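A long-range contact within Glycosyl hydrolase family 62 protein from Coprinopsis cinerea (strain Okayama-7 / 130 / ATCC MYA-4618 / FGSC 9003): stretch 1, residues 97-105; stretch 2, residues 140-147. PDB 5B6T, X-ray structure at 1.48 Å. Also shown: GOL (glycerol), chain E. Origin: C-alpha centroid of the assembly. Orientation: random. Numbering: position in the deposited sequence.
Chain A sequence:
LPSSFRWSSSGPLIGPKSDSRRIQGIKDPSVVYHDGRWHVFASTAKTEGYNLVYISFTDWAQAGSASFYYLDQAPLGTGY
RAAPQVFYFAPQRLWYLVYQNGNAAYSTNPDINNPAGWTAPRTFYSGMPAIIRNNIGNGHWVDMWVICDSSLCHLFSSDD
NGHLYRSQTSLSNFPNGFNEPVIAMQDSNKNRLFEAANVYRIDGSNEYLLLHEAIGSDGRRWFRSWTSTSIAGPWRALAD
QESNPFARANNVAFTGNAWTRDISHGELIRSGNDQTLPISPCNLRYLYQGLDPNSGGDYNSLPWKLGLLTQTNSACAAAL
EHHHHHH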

# COMPACT_ATOMS: atom_id res chain seq x y z
N LEU A 97 -3.68 -12.03 -2.00
CA LEU A 97 -3.54 -10.75 -2.68
C LEU A 97 -4.88 -10.02 -2.46
O LEU A 97 -5.92 -10.47 -2.95
CB LEU A 97 -3.30 -10.95 -4.18
CG LEU A 97 -2.86 -9.71 -4.95
CD1 LEU A 97 -1.47 -9.21 -4.51
CD2 LEU A 97 -2.89 -9.94 -6.46
N VAL A 98 -4.81 -8.97 -1.64
CA VAL A 98 -5.93 -8.16 -1.24
C VAL A 98 -5.94 -6.92 -2.13
O VAL A 98 -4.87 -6.38 -2.46
CB VAL A 98 -5.81 -7.81 0.26
CG1 VAL A 98 -6.80 -6.72 0.66
CG2 VAL A 98 -6.02 -9.05 1.08
N TYR A 99 -7.12 -6.50 -2.56
CA TYR A 99 -7.27 -5.35 -3.47
C TYR A 99 -8.74 -4.92 -3.48
O TYR A 99 -9.58 -5.53 -2.78
CB TYR A 99 -6.79 -5.71 -4.90
CG TYR A 99 -7.42 -6.99 -5.42
CD1 TYR A 99 -6.81 -8.21 -5.22
CD2 TYR A 99 -8.59 -6.97 -6.17
CE1 TYR A 99 -7.37 -9.38 -5.67
CE2 TYR A 99 -9.15 -8.15 -6.65
CZ TYR A 99 -8.52 -9.36 -6.41
OH TYR A 99 -9.08 -10.55 -6.84
N GLN A 100 -9.03 -3.89 -4.26
CA GLN A 100 -10.42 -3.41 -4.38
C GLN A 100 -10.94 -3.69 -5.78
O GLN A 100 -10.20 -3.65 -6.77
CB GLN A 100 -10.50 -1.91 -4.08
CG GLN A 100 -9.84 -1.04 -5.14
CD GLN A 100 -9.04 0.13 -4.61
OE1 GLN A 100 -8.45 0.07 -3.54
NE2 GLN A 100 -9.01 1.19 -5.36
N ASN A 101 -12.22 -3.99 -5.86
CA ASN A 101 -12.90 -4.21 -7.12
C ASN A 101 -14.27 -3.53 -7.13
O ASN A 101 -15.14 -3.91 -7.93
CB ASN A 101 -13.07 -5.72 -7.39
CG ASN A 101 -14.05 -6.38 -6.46
OD1 ASN A 101 -14.39 -5.85 -5.39
ND2 ASN A 101 -14.50 -7.57 -6.86
N GLY A 102 -14.45 -2.54 -6.27
CA GLY A 102 -15.79 -2.00 -5.93
C GLY A 102 -16.24 -2.46 -4.54
O GLY A 102 -17.02 -1.77 -3.83
N ASN A 103 -15.73 -3.63 -4.14
CA ASN A 103 -15.83 -4.17 -2.79
C ASN A 103 -14.39 -4.35 -2.27
O ASN A 103 -13.42 -3.99 -2.97
CB ASN A 103 -16.62 -5.49 -2.86
CG ASN A 103 -17.24 -5.92 -1.54
OD1 ASN A 103 -16.72 -5.69 -0.43
ND2 ASN A 103 -18.33 -6.65 -1.66
N ALA A 104 -14.24 -4.85 -1.06
CA ALA A 104 -12.96 -5.30 -0.53
C ALA A 104 -12.76 -6.74 -0.97
O ALA A 104 -13.55 -7.60 -0.60
CB ALA A 104 -12.96 -5.19 0.99
N ALA A 105 -11.74 -6.99 -1.77
CA ALA A 105 -11.57 -8.27 -2.46
C ALA A 105 -10.25 -8.96 -2.19
O ALA A 105 -9.28 -8.35 -1.68
CB ALA A 105 -11.75 -8.09 -3.95
N HIS A 140 -14.57 7.37 -2.36
CA HIS A 140 -14.39 6.07 -3.00
C HIS A 140 -13.84 5.12 -1.97
O HIS A 140 -12.99 5.52 -1.19
CB HIS A 140 -13.38 6.18 -4.14
CG HIS A 140 -13.80 7.16 -5.18
ND1 HIS A 140 -14.63 6.80 -6.22
CD2 HIS A 140 -13.56 8.48 -5.31
CE1 HIS A 140 -14.90 7.88 -6.94
NE2 HIS A 140 -14.23 8.90 -6.44
N TRP A 141 -14.35 3.90 -1.93
CA TRP A 141 -13.93 2.89 -0.99
C TRP A 141 -12.68 2.18 -1.54
O TRP A 141 -12.77 1.39 -2.50
CB TRP A 141 -15.07 1.92 -0.75
CG TRP A 141 -14.82 0.93 0.32
CD1 TRP A 141 -14.02 1.07 1.41
CD2 TRP A 141 -15.47 -0.32 0.46
NE1 TRP A 141 -14.10 -0.04 2.21
CE2 TRP A 141 -14.98 -0.92 1.64
CE3 TRP A 141 -16.41 -1.01 -0.31
CZ2 TRP A 141 -15.41 -2.17 2.05
CZ3 TRP A 141 -16.82 -2.26 0.11
CH2 TRP A 141 -16.33 -2.82 1.29
N VAL A 142 -11.53 2.47 -0.91
CA VAL A 142 -10.25 2.13 -1.49
C VAL A 142 -9.24 1.65 -0.46
O VAL A 142 -9.41 1.85 0.73
CB VAL A 142 -9.64 3.32 -2.30
CG1 VAL A 142 -10.57 3.68 -3.46
CG2 VAL A 142 -9.29 4.53 -1.43
N ASP A 143 -8.19 1.01 -0.97
CA ASP A 143 -6.92 0.78 -0.25
C ASP A 143 -7.08 -0.14 0.94
O ASP A 143 -6.97 0.26 2.12
CB ASP A 143 -6.25 2.12 0.08
CG ASP A 143 -5.98 2.93 -1.17
OD1 ASP A 143 -5.90 2.34 -2.26
OD2 ASP A 143 -5.80 4.17 -1.08
N MET A 144 -7.36 -1.39 0.60
CA MET A 144 -7.69 -2.45 1.54
C MET A 144 -6.41 -3.04 2.09
O MET A 144 -5.52 -3.41 1.32
CB MET A 144 -8.49 -3.54 0.81
CG MET A 144 -9.62 -3.02 -0.05
SD MET A 144 -10.87 -2.15 0.91
CE MET A 144 -11.87 -1.45 -0.41
N TRP A 145 -6.33 -3.15 3.42
CA TRP A 145 -5.11 -3.61 4.08
C TRP A 145 -5.41 -4.55 5.23
O TRP A 145 -6.14 -4.18 6.18
CB TRP A 145 -4.33 -2.38 4.58
CG TRP A 145 -3.05 -2.74 5.26
CD1 TRP A 145 -2.87 -3.10 6.58
CD2 TRP A 145 -1.75 -2.74 4.68
NE1 TRP A 145 -1.56 -3.37 6.81
CE2 TRP A 145 -0.84 -3.13 5.68
CE3 TRP A 145 -1.27 -2.44 3.41
CZ2 TRP A 145 0.54 -3.26 5.42
CZ3 TRP A 145 0.07 -2.58 3.17
CH2 TRP A 145 0.97 -2.96 4.17
N VAL A 146 -4.81 -5.74 5.20
CA VAL A 146 -4.92 -6.74 6.26
C VAL A 146 -3.66 -6.76 7.11
O VAL A 146 -2.55 -6.73 6.61
CB VAL A 146 -5.18 -8.15 5.66
CG1 VAL A 146 -5.03 -9.24 6.73
CG2 VAL A 146 -6.53 -8.23 4.97
N ILE A 147 -3.87 -6.86 8.42
CA ILE A 147 -2.81 -7.21 9.38
C ILE A 147 -3.43 -8.06 10.47
O ILE A 147 -4.52 -7.76 10.98
CB ILE A 147 -2.06 -5.97 9.93
CG1 ILE A 147 -1.02 -6.38 10.98
CG2 ILE A 147 -3.00 -4.90 10.49
CD1 ILE A 147 -0.08 -5.28 11.38
C1 GOL E . -5.76 3.51 -5.18
O1 GOL E . -6.98 3.21 -4.51
C2 GOL E . -6.18 4.47 -6.23
O2 GOL E . -5.61 5.76 -5.93
C3 GOL E . -5.89 3.81 -7.57
O3 GOL E . -4.53 3.96 -7.96
O HOH W 1 -7.16 -2.05 -2.18

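Strand 97-100 and strand 142-147 run nearly antiparallel, with 155° between their N-to-C directions. Their axes approach to 6.0 Å. In the register, Tyr99 CA lies 5.8 Å from Met144 CA, and Gln100 CA lies 6.3 Å from Val142 CA. No backbone-to-backbone hydrogen bond joins the two stretches. Side chains fill the gap instead, and 462 Å² of surface is buried in all.

Stretch 1 is a hairpin. Tyr99 N donates to Ala105 O at 3.0 Å, and Ala105 N donates to Tyr99 O at 2.8 Å. Asn101 N donates to Asn103 O at 3.1 Å. Within the turn, Asn103 N donates to Asn101 OD1 at 2.9 Å. Gly102 has phi/psi of 105/-27. A CB there would be jammed against the carbonyl O of Asn101, so the backbone itself calls for glycine.

One direct hydrogen bond crosses the contact. Asp143 N donates to Gln100 OE1 at 2.7 Å, with an almost straight angle of 178°. Gln100 suits this place because its CB points toward stretch 2 and its long side chain carries an amide to the backbone there. A water adds a second link: its O accepts from Met144 N at 2.9 Å and lies 2.8 Å from Gln100 OE1. The other end of the amide meets a glycerol, probably from the crystallisation liquor. Gln100 NE2 donates to glycerol O1 at 3.0 Å, and glycerol O1 donates to Asp143 OD1 at 2.6 Å. The glycerol hydroxyl thus bridges the two side chains.

Met144 is the main apolar element and has the largest covered area. Its CB points toward stretch 1, and its flexible chain reaches several residues. Met144 CB packs on Val98 CG1 at 3.6 Å. Met144 SD lies 3.7 Å from Ala104 CB, and Met144 CE lies 3.9 Å from Gln100 CB. Val98 CG2 also meets Val146 CG2 at 4.0 Å. The CA-to-CB bonds of Val98 and Val146 both point toward the other stretch, and both residues are buried.

Trp141 covers the hairpin end. Its CB points sideways, but its ring extends nearer to stretch 1. Trp141 CH2 lies 3.4 Å from Asn103 OD1, and Trp141 CZ2 lies 4.0 Å from Ala104 CB. The small methyl of Ala104 therefore touches both Trp141 and Met144. Asn103 OD1 also accepts from Ala104 N at 2.7 Å, so the same side-chain oxygen meets both the backbone and the ring.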